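Local coordinates for protein Can2 (Sulfobacillus thermosulfidooxidans, PDB 7BDV) that binds the second messenger cyclic tetra-adenylate through its CARF domains and acts as a dual-specificity nuclease in type III CRISPR defence, at residues C16-D20 with G96-A102; R51-A55 with A148-F152; A90-V94 with A105-F109; H113-I117 with L127-N131; L287-E291 with L360-I364. The contacts are given in a common frame with arbitrary orientation. Residues are numbered along the deposited sequence.

Overall arrangement
Contacts 1, 3 and 4 lie in the CARF domain around one mixed sheet, with strands 13-17, 90-93, 116-120 and 125-128 neighbours in that order. Between centres, contact 3 is about 11 Å from contact 1 and 8 Å from contact 4; contacts 1 and 3 share helix 99-111, which leads on to strand 116-120. Contact 2, centred about 17 Å from contact 1, ties helix 47-55 to the turn closing helix 143-148. Along the chain, segments of contact 1 alternate with those of contacts 2 and 3; contact 4 follows contact 3, both between the segments of contact 2. Contact 5, last and centred about 29 Å from contact 1, is consistent with a nuclease domain separate from ligand sensing.

Contact 1: residues C16-D20 with G96-A102; sequences CLLSD and GGTKIMA. With nucleotides of chain E.
L17 lays its side chain (chi1 m, chi2 p) over the start of helix 99-111: CB is 3.7 Å from CE of selenomethionine M101, and CD2 4.2 Å from A102 CB. L17 ends strand 13-17, its CA 4.7 Å from that of G96. This closeness needs glycine: a CB on G96 would strike L17 O, 3.1 Å from G96 CA in a CA-H...O contact. G97 (phi 94°) gives a weak hydrogen bond from N to S19 OG (3.3 Å). Water 1 joins L17 N (2.9 Å) and G96 N (2.8 Å). N-cap T98 accepts at OG1 from M101 N (3.1 Å). The loop after strand 13-17 and the glycine turn into helix 99-111 build part of the cyclic tetra-adenylate site. S19 OG donates to A1 of chain E OP1 (2.6 Å); for A4 of chain E, D20 OD2 accepts from O2' (2.5 Å) and K99 N and NZ donate to OP1 (2.9 Å) and OP2 (2.8 Å). These bonds depend on a ribonucleotide, not its base, which L18 and M101 touch.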
# COMPACT_ATOMS: atom_id res chain seq x y z
N CYS A 16 14.05 9.05 20.95
CA CYS A 16 13.36 8.21 19.95
C CYS A 16 14.03 8.28 18.58
O CYS A 16 14.76 9.25 18.26
CB CYS A 16 11.86 8.43 19.96
SG CYS A 16 11.39 10.16 19.90
N LEU A 17 13.83 7.19 17.84
CA LEU A 17 14.49 6.97 16.52
C LEU A 17 13.43 7.24 15.46
O LEU A 17 12.47 6.46 15.41
CB LEU A 17 14.97 5.51 16.44
CG LEU A 17 16.21 5.16 17.25
CD1 LEU A 17 16.06 5.55 18.70
CD2 LEU A 17 16.48 3.67 17.15
N LEU A 18 13.62 8.25 14.60
CA LEU A 18 12.60 8.64 13.60
C LEU A 18 12.73 7.76 12.34
O LEU A 18 13.86 7.46 11.92
CB LEU A 18 12.75 10.11 13.23
CG LEU A 18 12.52 11.08 14.39
CD1 LEU A 18 12.21 12.48 13.87
CD2 LEU A 18 11.39 10.62 15.30
N SER A 19 11.60 7.47 11.72
CA SER A 19 11.48 6.51 10.60
C SER A 19 10.15 6.73 9.90
O SER A 19 9.43 7.72 10.29
CB SER A 19 11.67 5.10 11.11
OG SER A 19 10.71 4.75 12.06
N ASP A 20 9.78 5.89 8.92
CA ASP A 20 8.51 6.07 8.18
C ASP A 20 7.33 6.31 9.11
O ASP A 20 6.47 7.14 8.74
CB ASP A 20 8.18 4.89 7.27
CG ASP A 20 9.10 4.80 6.06
OD1 ASP A 20 9.17 5.80 5.31
OD2 ASP A 20 9.78 3.75 5.93
N GLY A 96 11.10 2.87 16.91
CA GLY A 96 11.49 3.48 15.64
C GLY A 96 12.80 2.95 15.09
O GLY A 96 13.50 2.22 15.81
N GLY A 97 13.09 3.31 13.85
CA GLY A 97 14.43 3.28 13.24
C GLY A 97 14.65 1.99 12.48
O GLY A 97 13.74 1.12 12.47
N THR A 98 15.82 1.83 11.90
CA THR A 98 16.27 0.54 11.33
C THR A 98 16.57 -0.37 12.50
O THR A 98 16.71 0.13 13.63
CB THR A 98 17.48 0.72 10.41
OG1 THR A 98 18.54 1.29 11.20
CG2 THR A 98 17.18 1.61 9.24
N LYS A 99 16.74 -1.66 12.25
CA LYS A 99 17.27 -2.57 13.28
C LYS A 99 18.69 -2.16 13.69
O LYS A 99 19.01 -2.36 14.84
CB LYS A 99 17.17 -4.02 12.81
CG LYS A 99 15.73 -4.47 12.71
CD LYS A 99 15.63 -5.91 12.37
CE LYS A 99 14.19 -6.33 12.43
NZ LYS A 99 13.63 -6.25 11.08
N ILE A 100 19.52 -1.62 12.81
CA ILE A 100 20.91 -1.20 13.17
C ILE A 100 20.81 -0.07 14.19
O ILE A 100 21.42 -0.15 15.24
CB ILE A 100 21.72 -0.82 11.91
CG1 ILE A 100 21.96 -1.98 10.94
CG2 ILE A 100 23.02 -0.13 12.30
CD1 ILE A 100 22.11 -3.33 11.57
N MSE A 101 20.01 0.96 13.91
CA MSE A 101 19.81 2.09 14.83
C MSE A 101 19.35 1.55 16.18
O MSE A 101 19.92 1.87 17.23
CB MSE A 101 18.77 3.06 14.25
CG MSE A 101 19.23 3.83 13.01
SE MSE A 101 17.85 4.82 12.06
CE MSE A 101 17.24 6.09 13.53
N ALA A 102 18.30 0.71 16.14
CA ALA A 102 17.66 0.21 17.33
C ALA A 102 18.62 -0.70 18.10
O ALA A 102 18.65 -0.56 19.32
CB ALA A 102 16.37 -0.52 16.99
P A E 4 14.58 -3.08 9.32
OP1 A E 4 16.00 -2.87 9.70
OP2 A E 4 13.43 -3.72 10.02
O5' A E 4 14.23 -1.53 9.13
C5' A E 4 12.92 -1.11 8.85
C4' A E 4 12.76 0.24 9.52
O4' A E 4 13.84 1.12 9.08
C3' A E 4 11.46 0.95 9.17
O3' A E 4 10.94 1.50 10.39
C2' A E 4 11.92 2.00 8.16
O2' A E 4 11.03 3.09 8.00
C1' A E 4 13.28 2.37 8.74
N9 A E 4 14.19 3.04 7.82
C8 A E 4 14.53 2.65 6.52
N7 A E 4 15.40 3.48 5.98
C5 A E 4 15.62 4.46 6.95
C6 A E 4 16.41 5.64 6.96
N6 A E 4 17.15 6.01 5.93
N1 A E 4 16.39 6.43 8.07
C2 A E 4 15.60 6.05 9.09
N3 A E 4 14.82 4.96 9.19
C4 A E 4 14.87 4.21 8.07
P A E 1 9.39 1.78 10.57
OP1 A E 1 9.09 3.26 10.71
OP2 A E 1 8.44 1.16 9.55
O5' A E 1 9.22 1.07 11.98
C5' A E 1 7.98 1.25 12.65
C4' A E 1 7.93 0.24 13.75
O4' A E 1 6.90 0.64 14.68
C3' A E 1 7.55 -1.19 13.33
O3' A E 1 7.96 -2.06 14.34
C2' A E 1 6.03 -1.15 13.45
O2' A E 1 5.51 -2.45 13.59
C1' A E 1 5.93 -0.38 14.76
N9 A E 1 4.70 0.27 15.09
C8 A E 1 4.16 0.32 16.34
N7 A E 1 3.05 1.00 16.39
C5 A E 1 2.87 1.46 15.11
C6 A E 1 1.88 2.26 14.53
N6 A E 1 0.85 2.77 15.19
N1 A E 1 2.02 2.55 13.22
C2 A E 1 3.05 2.05 12.55
N3 A E 1 4.02 1.26 12.97
C4 A E 1 3.89 1.02 14.29
O HOH W 1 12.07 5.02 18.42

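Contact 2: residues R51-A55 with A148-F152; sequences RFRQA and ACYGF
The last turn of helix 47-55 packs on a type I turn, A148 to G151, that closes helix 143-148. The nearest CA pairs are R51 with C149 (5.5 Å) and A55 with A148 (5.1 Å). R51 makes the largest contribution: chi1 is m, chi2 to chi4 near 180°, so beyond CB the side chain runs fully extended along the turn. Its CB lies 3.7 Å from A148 O, its CD 3.5 Å from C149 O, and one face of the guanidinium covers the peptide between Y150 and G151, with NE 3.6 Å from G151 N and NH1 3.6 Å from Y150 C. A long side chain ending in a flat guanidinium suits this bare backbone. At the other end small residues allow close approach: A55 CA is 3.8 Å from A148 CB, and A55 CB is 3.9 Å from C149 SG (chi1 m). Q54, with chi1 t, brings CG to 4.2 Å from A148 CB. Y150 (chi1 m) turns its CA-to-CB bond away; its OH bonds to H21, and its side chain packs on an adenine of the bound RNA. G151 takes phi 78° and psi 16°, where glycine is favoured; a CB there would clash with R51 NH2. With G151 N bonded to A148 O (3.0 Å) and F152 N to L147 O, this is a Schellman motif that ends helix 143-148, G151 being C-prime.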
# COMPACT_ATOMS: atom_id res chain seq x y z
N ARG A 51 7.25 16.88 11.03
CA ARG A 51 6.01 16.10 11.31
C ARG A 51 5.87 15.82 12.81
O ARG A 51 4.75 15.97 13.31
CB ARG A 51 5.98 14.81 10.51
CG ARG A 51 5.82 15.08 9.03
CD ARG A 51 5.65 13.75 8.34
NE ARG A 51 5.52 13.86 6.91
CZ ARG A 51 5.36 12.81 6.12
NH1 ARG A 51 5.32 11.59 6.62
NH2 ARG A 51 5.26 13.00 4.81
N PHE A 52 6.94 15.44 13.49
CA PHE A 52 6.94 15.13 14.94
C PHE A 52 6.51 16.38 15.72
O PHE A 52 5.75 16.23 16.68
CB PHE A 52 8.30 14.67 15.42
CG PHE A 52 8.32 14.21 16.85
CD1 PHE A 52 8.47 15.12 17.89
CD2 PHE A 52 8.10 12.87 17.18
CE1 PHE A 52 8.42 14.71 19.21
CE2 PHE A 52 8.07 12.47 18.50
CZ PHE A 52 8.23 13.38 19.52
N ARG A 53 7.03 17.55 15.35
CA ARG A 53 6.71 18.84 16.02
C ARG A 53 5.22 19.14 15.81
O ARG A 53 4.56 19.52 16.78
CB ARG A 53 7.60 19.97 15.48
CG ARG A 53 9.08 19.79 15.79
CD ARG A 53 9.95 20.96 15.29
NE ARG A 53 11.32 20.90 15.78
CZ ARG A 53 11.72 21.33 16.98
NH1 ARG A 53 10.87 21.85 17.85
NH2 ARG A 53 12.99 21.22 17.33
N GLN A 54 4.73 18.98 14.59
CA GLN A 54 3.33 19.25 14.19
C GLN A 54 2.38 18.30 14.93
O GLN A 54 1.32 18.77 15.42
CB GLN A 54 3.18 19.13 12.67
CG GLN A 54 1.86 19.63 12.11
CD GLN A 54 1.55 21.03 12.60
OE1 GLN A 54 2.42 21.87 12.77
NE2 GLN A 54 0.28 21.27 12.87
N ALA A 55 2.74 17.02 15.03
CA ALA A 55 1.90 16.00 15.72
C ALA A 55 1.83 16.31 17.22
O ALA A 55 0.79 16.03 17.82
CB ALA A 55 2.45 14.62 15.48
N ALA A 148 -1.19 14.27 10.98
CA ALA A 148 0.08 15.04 11.04
C ALA A 148 1.30 14.11 10.95
O ALA A 148 2.28 14.49 10.31
CB ALA A 148 0.14 15.85 12.32
N CYS A 149 1.27 12.93 11.54
CA CYS A 149 2.41 11.99 11.49
C CYS A 149 2.71 11.56 10.06
O CYS A 149 3.88 11.15 9.80
CB CYS A 149 2.14 10.72 12.31
SG CYS A 149 2.03 11.02 14.09
N TYR A 150 1.72 11.64 9.16
CA TYR A 150 1.86 11.25 7.72
C TYR A 150 1.84 12.49 6.83
O TYR A 150 1.77 12.37 5.61
CB TYR A 150 0.75 10.24 7.39
CG TYR A 150 0.94 8.93 8.10
CD1 TYR A 150 1.86 8.01 7.63
CD2 TYR A 150 0.26 8.61 9.27
CE1 TYR A 150 2.10 6.82 8.30
CE2 TYR A 150 0.44 7.40 9.92
CZ TYR A 150 1.38 6.51 9.43
OH TYR A 150 1.63 5.32 10.06
N GLY A 151 1.97 13.68 7.42
CA GLY A 151 2.09 14.95 6.67
C GLY A 151 0.76 15.46 6.12
O GLY A 151 0.77 16.28 5.18
N PHE A 152 -0.37 14.95 6.62
CA PHE A 152 -1.72 15.33 6.14
C PHE A 152 -2.40 16.28 7.13
O PHE A 152 -2.16 16.18 8.33
CB PHE A 152 -2.58 14.09 5.91
CG PHE A 152 -2.21 13.42 4.60
CD1 PHE A 152 -2.74 13.88 3.41
CD2 PHE A 152 -1.29 12.40 4.56
CE1 PHE A 152 -2.41 13.29 2.21
CE2 PHE A 152 -0.94 11.81 3.35
CZ PHE A 152 -1.48 12.26 2.18

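Contact 3: residues A90-V94 with A105-F109; sequences AILNV and AFDRF
Strand 90-93 and helix 105-109 run in nearly opposite senses, their N-to-C directions 150° apart and their axes 9.6 Å apart at closest approach. The nearest CA pairs are L92 with F109 (7.1 Å) and V94 with F106 (6.8 Å). Extended backbone from A90 to N93 alternates the side chains, so that A90 and L92 point toward the helix while I91 points away. This is the first strand-helix pair of the beta-alpha-beta unit 90-93, 99-111, 116-120 in the CARF domain, the helix covering one face of the sheet. F109 (chi1 m) turns its ring face to L92 CB, a CH-pi contact of 3.7 Å to the centroid, 17° off the normal; small A90 leaves space for the ring, its CB 3.7 Å from F109 CE2. L92 (chi1 t, chi2 p) reaches with CD2 to 3.8 Å from A105 CB, alanine letting leucine meet the helix backbone. V94 CG2 stands 4.2 Å from F106 CB, and both residues also pack on L103 of the second subunit.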
# COMPACT_ATOMS: atom_id res chain seq x y z
N ALA A 90 18.11 9.38 30.88
CA ALA A 90 17.43 9.25 29.58
C ALA A 90 16.58 7.97 29.61
O ALA A 90 16.99 7.02 30.29
CB ALA A 90 18.46 9.24 28.50
N ILE A 91 15.46 7.94 28.89
CA ILE A 91 14.67 6.71 28.58
C ILE A 91 14.63 6.56 27.05
O ILE A 91 14.52 7.58 26.36
CB ILE A 91 13.27 6.78 29.22
CG1 ILE A 91 12.30 5.70 28.72
CG2 ILE A 91 12.66 8.15 29.01
CD1 ILE A 91 11.06 5.60 29.55
N LEU A 92 14.76 5.33 26.55
CA LEU A 92 14.81 5.01 25.10
C LEU A 92 13.47 4.41 24.68
O LEU A 92 13.02 3.45 25.32
CB LEU A 92 15.95 4.05 24.79
CG LEU A 92 16.02 3.57 23.34
CD1 LEU A 92 16.45 4.69 22.44
CD2 LEU A 92 16.98 2.40 23.20
N ASN A 93 12.87 4.98 23.65
CA ASN A 93 11.82 4.36 22.80
C ASN A 93 12.53 3.69 21.62
O ASN A 93 13.01 4.39 20.78
CB ASN A 93 10.76 5.38 22.39
CG ASN A 93 9.58 4.71 21.71
OD1 ASN A 93 9.68 3.58 21.19
ND2 ASN A 93 8.47 5.41 21.69
N VAL A 94 12.59 2.36 21.62
CA VAL A 94 13.41 1.56 20.66
C VAL A 94 12.50 1.09 19.50
O VAL A 94 12.96 0.27 18.68
CB VAL A 94 14.08 0.38 21.42
CG1 VAL A 94 13.08 -0.70 21.82
CG2 VAL A 94 15.26 -0.23 20.67
N ALA A 105 21.35 1.50 19.94
CA ALA A 105 20.80 2.31 21.04
C ALA A 105 20.40 1.39 22.19
O ALA A 105 20.74 1.67 23.33
CB ALA A 105 19.64 3.14 20.52
N PHE A 106 19.71 0.29 21.90
CA PHE A 106 19.37 -0.73 22.92
C PHE A 106 20.62 -1.11 23.70
O PHE A 106 20.60 -1.05 24.96
CB PHE A 106 18.73 -1.95 22.27
CG PHE A 106 18.18 -2.93 23.25
CD1 PHE A 106 16.92 -2.74 23.81
CD2 PHE A 106 18.90 -4.05 23.60
CE1 PHE A 106 16.40 -3.68 24.69
CE2 PHE A 106 18.36 -5.00 24.45
CZ PHE A 106 17.12 -4.80 25.01
N ASP A 107 21.68 -1.50 22.99
CA ASP A 107 22.96 -1.97 23.59
C ASP A 107 23.49 -0.98 24.64
O ASP A 107 23.85 -1.43 25.73
CB ASP A 107 24.01 -2.21 22.50
CG ASP A 107 25.30 -2.77 23.07
OD1 ASP A 107 25.35 -3.99 23.34
OD2 ASP A 107 26.26 -1.98 23.26
N ARG A 108 23.56 0.31 24.32
CA ARG A 108 24.16 1.35 25.21
C ARG A 108 23.19 1.67 26.36
O ARG A 108 23.68 1.91 27.47
CB ARG A 108 24.48 2.63 24.44
CG ARG A 108 25.44 2.43 23.28
CD ARG A 108 26.54 1.41 23.55
NE ARG A 108 27.34 1.79 24.69
CZ ARG A 108 28.08 0.96 25.42
NH1 ARG A 108 28.12 -0.34 25.16
NH2 ARG A 108 28.78 1.44 26.44
N PHE A 109 21.88 1.67 26.11
CA PHE A 109 20.86 1.94 27.14
C PHE A 109 20.78 0.76 28.11
O PHE A 109 20.63 0.99 29.32
CB PHE A 109 19.52 2.32 26.50
CG PHE A 109 19.41 3.79 26.18
CD1 PHE A 109 20.04 4.32 25.08
CD2 PHE A 109 18.65 4.62 26.98
CE1 PHE A 109 19.93 5.67 24.79
CE2 PHE A 109 18.54 5.97 26.70
CZ PHE A 109 19.17 6.49 25.60

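Contact 4: residues H113-I117 with L127-N131; sequences HRPII and LYLHN
Backbone contacts set the register. I117 and Y128 form an antiparallel, non-hydrogen-bonded pair with CA atoms 4.7 Å apart, and the touching parts run 167° from each other. L129 N donates to I116 O at 2.8 Å. Two CA-H...O contacts add to it: I117 CA to L127 O at 3.2 Å and Y128 CA to I116 O at 3.6 Å. This is the open end of a beta hairpin, in which strand 125-128 adds an antiparallel neighbour to 116-120, the last of the parallel strands of the CARF sheet; beyond Y128 the chain leaves extended conformation at L129 and H130 (psi -23° and -35°). Among apolar contacts, I117 CG2 lies 3.7 Å from Y128 CD1 on the sheet face these two share, and I116 CG2 is 4.4 Å from L129 CB. I116 also packs on F106 and F109 of helix 99-111. In a CH-pi contact the H130 imidazole (chi1 p) lies over compact P115, which presents its CA-H to the ring, CA 3.7 Å from the centroid and 12° off the normal.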
# COMPACT_ATOMS: atom_id res chain seq x y z
N HIS A 113 21.86 0.45 32.34
CA HIS A 113 20.68 0.08 33.16
C HIS A 113 19.57 1.14 33.04
O HIS A 113 18.98 1.50 34.09
CB HIS A 113 21.10 -0.18 34.61
CG HIS A 113 22.12 -1.27 34.72
ND1 HIS A 113 23.48 -1.00 34.68
CD2 HIS A 113 21.99 -2.61 34.81
CE1 HIS A 113 24.15 -2.14 34.75
NE2 HIS A 113 23.25 -3.15 34.82
N ARG A 114 19.28 1.59 31.82
CA ARG A 114 18.24 2.61 31.54
C ARG A 114 16.93 1.92 31.17
O ARG A 114 16.93 0.81 30.64
CB ARG A 114 18.68 3.54 30.41
CG ARG A 114 19.99 4.28 30.63
CD ARG A 114 20.11 5.04 31.94
NE ARG A 114 18.95 5.84 32.23
CZ ARG A 114 18.37 6.00 33.41
NH1 ARG A 114 18.88 5.43 34.49
NH2 ARG A 114 17.30 6.78 33.48
N PRO A 115 15.78 2.58 31.45
CA PRO A 115 14.50 2.14 30.95
C PRO A 115 14.41 2.18 29.41
O PRO A 115 14.88 3.12 28.76
CB PRO A 115 13.46 3.10 31.54
CG PRO A 115 14.21 3.96 32.54
CD PRO A 115 15.69 3.79 32.27
N ILE A 116 13.79 1.15 28.85
CA ILE A 116 13.63 0.99 27.38
C ILE A 116 12.20 0.52 27.14
O ILE A 116 11.83 -0.53 27.66
CB ILE A 116 14.65 0.02 26.78
CG1 ILE A 116 16.09 0.44 27.07
CG2 ILE A 116 14.41 -0.10 25.28
CD1 ILE A 116 17.13 -0.66 26.79
N ILE A 117 11.44 1.29 26.35
CA ILE A 117 10.03 0.99 26.02
C ILE A 117 9.92 0.62 24.54
O ILE A 117 10.74 1.06 23.74
CB ILE A 117 9.14 2.18 26.40
CG1 ILE A 117 9.33 3.36 25.45
CG2 ILE A 117 9.37 2.56 27.85
CD1 ILE A 117 8.24 4.39 25.57
N LEU A 127 5.57 -2.13 26.13
CA LEU A 127 6.45 -3.14 26.77
C LEU A 127 7.65 -2.41 27.38
O LEU A 127 8.24 -1.60 26.68
CB LEU A 127 6.91 -4.16 25.74
CG LEU A 127 5.81 -4.73 24.85
CD1 LEU A 127 6.38 -5.81 23.93
CD2 LEU A 127 4.68 -5.27 25.68
N TYR A 128 7.93 -2.65 28.66
CA TYR A 128 9.16 -2.19 29.35
C TYR A 128 10.19 -3.31 29.23
O TYR A 128 10.07 -4.30 29.97
CB TYR A 128 8.83 -1.81 30.79
CG TYR A 128 7.80 -0.72 30.91
CD1 TYR A 128 8.16 0.60 30.72
CD2 TYR A 128 6.48 -1.01 31.20
CE1 TYR A 128 7.24 1.61 30.84
CE2 TYR A 128 5.54 0.01 31.32
CZ TYR A 128 5.92 1.32 31.14
OH TYR A 128 5.02 2.33 31.24
N LEU A 129 11.12 -3.18 28.29
CA LEU A 129 12.07 -4.25 27.89
C LEU A 129 13.13 -4.44 28.98
O LEU A 129 13.68 -5.54 29.04
CB LEU A 129 12.70 -3.91 26.54
CG LEU A 129 11.73 -3.99 25.36
CD1 LEU A 129 12.46 -3.86 24.03
CD2 LEU A 129 10.96 -5.31 25.39
N HIS A 130 13.37 -3.43 29.81
CA HIS A 130 14.34 -3.54 30.94
C HIS A 130 13.83 -4.51 32.02
O HIS A 130 14.68 -5.20 32.59
CB HIS A 130 14.73 -2.16 31.47
CG HIS A 130 13.63 -1.37 32.08
ND1 HIS A 130 12.58 -0.89 31.35
CD2 HIS A 130 13.45 -0.92 33.34
CE1 HIS A 130 11.78 -0.19 32.12
NE2 HIS A 130 12.29 -0.20 33.35
N ASN A 131 12.52 -4.59 32.29
CA ASN A 131 12.00 -5.39 33.45
C ASN A 131 10.90 -6.39 33.08
O ASN A 131 10.40 -7.04 34.00
CB ASN A 131 11.53 -4.48 34.58
CG ASN A 131 10.39 -3.55 34.20
OD1 ASN A 131 9.61 -3.85 33.29
ND2 ASN A 131 10.28 -2.44 34.91

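Contact 5: residues L287-E291 with L360-I364; sequences LHVIE and LIKWI
A buried strand-to-helix packing joins strand 286-291, within the mixed sheet of the endonuclease domain, to the C-terminal helix 356-365. The domain belongs to the PDDEXK clan, in which helices flank a central mixed sheet. Strand and helix directions differ by 145° and their axes come no closer than 11.4 Å, a gap wide enough for large side chains; the nearest CA pair is H288 with I364 at 8.0 Å. W363 (chi1 t) fills it, its indole lying between H288 and I290. H288 (chi1 m) meets it edge to face: the imidazole edge points at the face of the six-membered ring, centroids 5.0 Å apart and planes at 77°. In this T-shaped pair the histidine can offer a ring edge to W363 while its ND1 bonds to K286 O and its NE2 to K325 NZ, itself in a cation-pi contact with W363. I290 (chi1 m, chi2 t) closes the apolar side, with CG1 3.7 Å from W363 CZ3, while its CD1 reaches L360 CD2 at 4.1 Å.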
# COMPACT_ATOMS: atom_id res chain seq x y z
N LEU A 287 -6.33 4.52 12.74
CA LEU A 287 -7.30 5.21 11.87
C LEU A 287 -8.07 4.15 11.08
O LEU A 287 -7.44 3.26 10.49
CB LEU A 287 -6.61 6.22 10.99
CG LEU A 287 -7.55 7.18 10.29
CD1 LEU A 287 -8.21 8.11 11.28
CD2 LEU A 287 -6.79 7.99 9.25
N HIS A 288 -9.38 4.26 11.12
CA HIS A 288 -10.35 3.39 10.42
C HIS A 288 -11.00 4.22 9.32
O HIS A 288 -11.52 5.31 9.63
CB HIS A 288 -11.37 2.85 11.42
CG HIS A 288 -10.86 1.85 12.40
ND1 HIS A 288 -9.97 2.19 13.40
CD2 HIS A 288 -11.18 0.55 12.60
CE1 HIS A 288 -9.72 1.12 14.13
NE2 HIS A 288 -10.45 0.09 13.66
N VAL A 289 -10.94 3.74 8.08
CA VAL A 289 -11.54 4.39 6.89
C VAL A 289 -12.59 3.44 6.31
O VAL A 289 -12.24 2.26 6.03
CB VAL A 289 -10.43 4.77 5.89
CG1 VAL A 289 -10.97 5.42 4.63
CG2 VAL A 289 -9.37 5.64 6.56
N ILE A 290 -13.83 3.90 6.15
CA ILE A 290 -14.91 3.16 5.41
C ILE A 290 -15.16 3.87 4.08
O ILE A 290 -15.34 5.11 4.09
CB ILE A 290 -16.19 3.05 6.25
CG1 ILE A 290 -15.91 2.44 7.61
CG2 ILE A 290 -17.27 2.29 5.49
CD1 ILE A 290 -17.01 2.64 8.59
N GLU A 291 -15.08 3.13 2.98
CA GLU A 291 -15.63 3.49 1.64
C GLU A 291 -17.05 2.92 1.53
O GLU A 291 -17.22 1.67 1.59
CB GLU A 291 -14.69 2.94 0.56
CG GLU A 291 -15.09 3.33 -0.86
CD GLU A 291 -14.80 4.77 -1.25
OE1 GLU A 291 -14.18 5.52 -0.43
OE2 GLU A 291 -15.17 5.14 -2.39
N LEU A 360 -18.77 -4.63 11.56
CA LEU A 360 -18.09 -3.42 12.07
C LEU A 360 -17.46 -3.74 13.42
O LEU A 360 -16.27 -3.39 13.62
CB LEU A 360 -19.10 -2.27 12.16
CG LEU A 360 -19.42 -1.58 10.84
CD1 LEU A 360 -20.50 -0.54 11.05
CD2 LEU A 360 -18.20 -0.89 10.30
N ILE A 361 -18.18 -4.44 14.30
CA ILE A 361 -17.69 -4.82 15.66
C ILE A 361 -16.49 -5.77 15.50
O ILE A 361 -15.42 -5.52 16.17
CB ILE A 361 -18.82 -5.41 16.53
CG1 ILE A 361 -19.90 -4.36 16.85
CG2 ILE A 361 -18.27 -6.04 17.81
CD1 ILE A 361 -19.43 -3.20 17.69
N LYS A 362 -16.59 -6.77 14.61
CA LYS A 362 -15.47 -7.71 14.35
C LYS A 362 -14.23 -6.92 13.88
O LYS A 362 -13.15 -7.09 14.43
CB LYS A 362 -15.89 -8.74 13.29
CG LYS A 362 -15.26 -10.11 13.45
CD LYS A 362 -16.08 -11.23 12.79
CE LYS A 362 -15.31 -12.52 12.60
N TRP A 363 -14.39 -6.08 12.87
CA TRP A 363 -13.34 -5.27 12.22
C TRP A 363 -12.64 -4.41 13.27
O TRP A 363 -11.40 -4.46 13.32
CB TRP A 363 -13.98 -4.43 11.13
CG TRP A 363 -13.06 -3.52 10.39
CD1 TRP A 363 -11.88 -3.85 9.79
CD2 TRP A 363 -13.31 -2.13 10.10
NE1 TRP A 363 -11.35 -2.73 9.19
CE2 TRP A 363 -12.21 -1.68 9.34
CE3 TRP A 363 -14.34 -1.24 10.40
CZ2 TRP A 363 -12.12 -0.37 8.91
CZ3 TRP A 363 -14.25 0.07 9.96
CH2 TRP A 363 -13.14 0.49 9.24
N ILE A 364 -13.39 -3.67 14.08
CA ILE A 364 -12.77 -2.68 15.02
C ILE A 364 -11.98 -3.39 16.11
O ILE A 364 -11.07 -2.75 16.65
CB ILE A 364 -13.74 -1.63 15.59
CG1 ILE A 364 -14.75 -2.21 16.58
CG2 ILE A 364 -14.33 -0.78 14.47
CD1 ILE A 364 -15.39 -1.13 17.44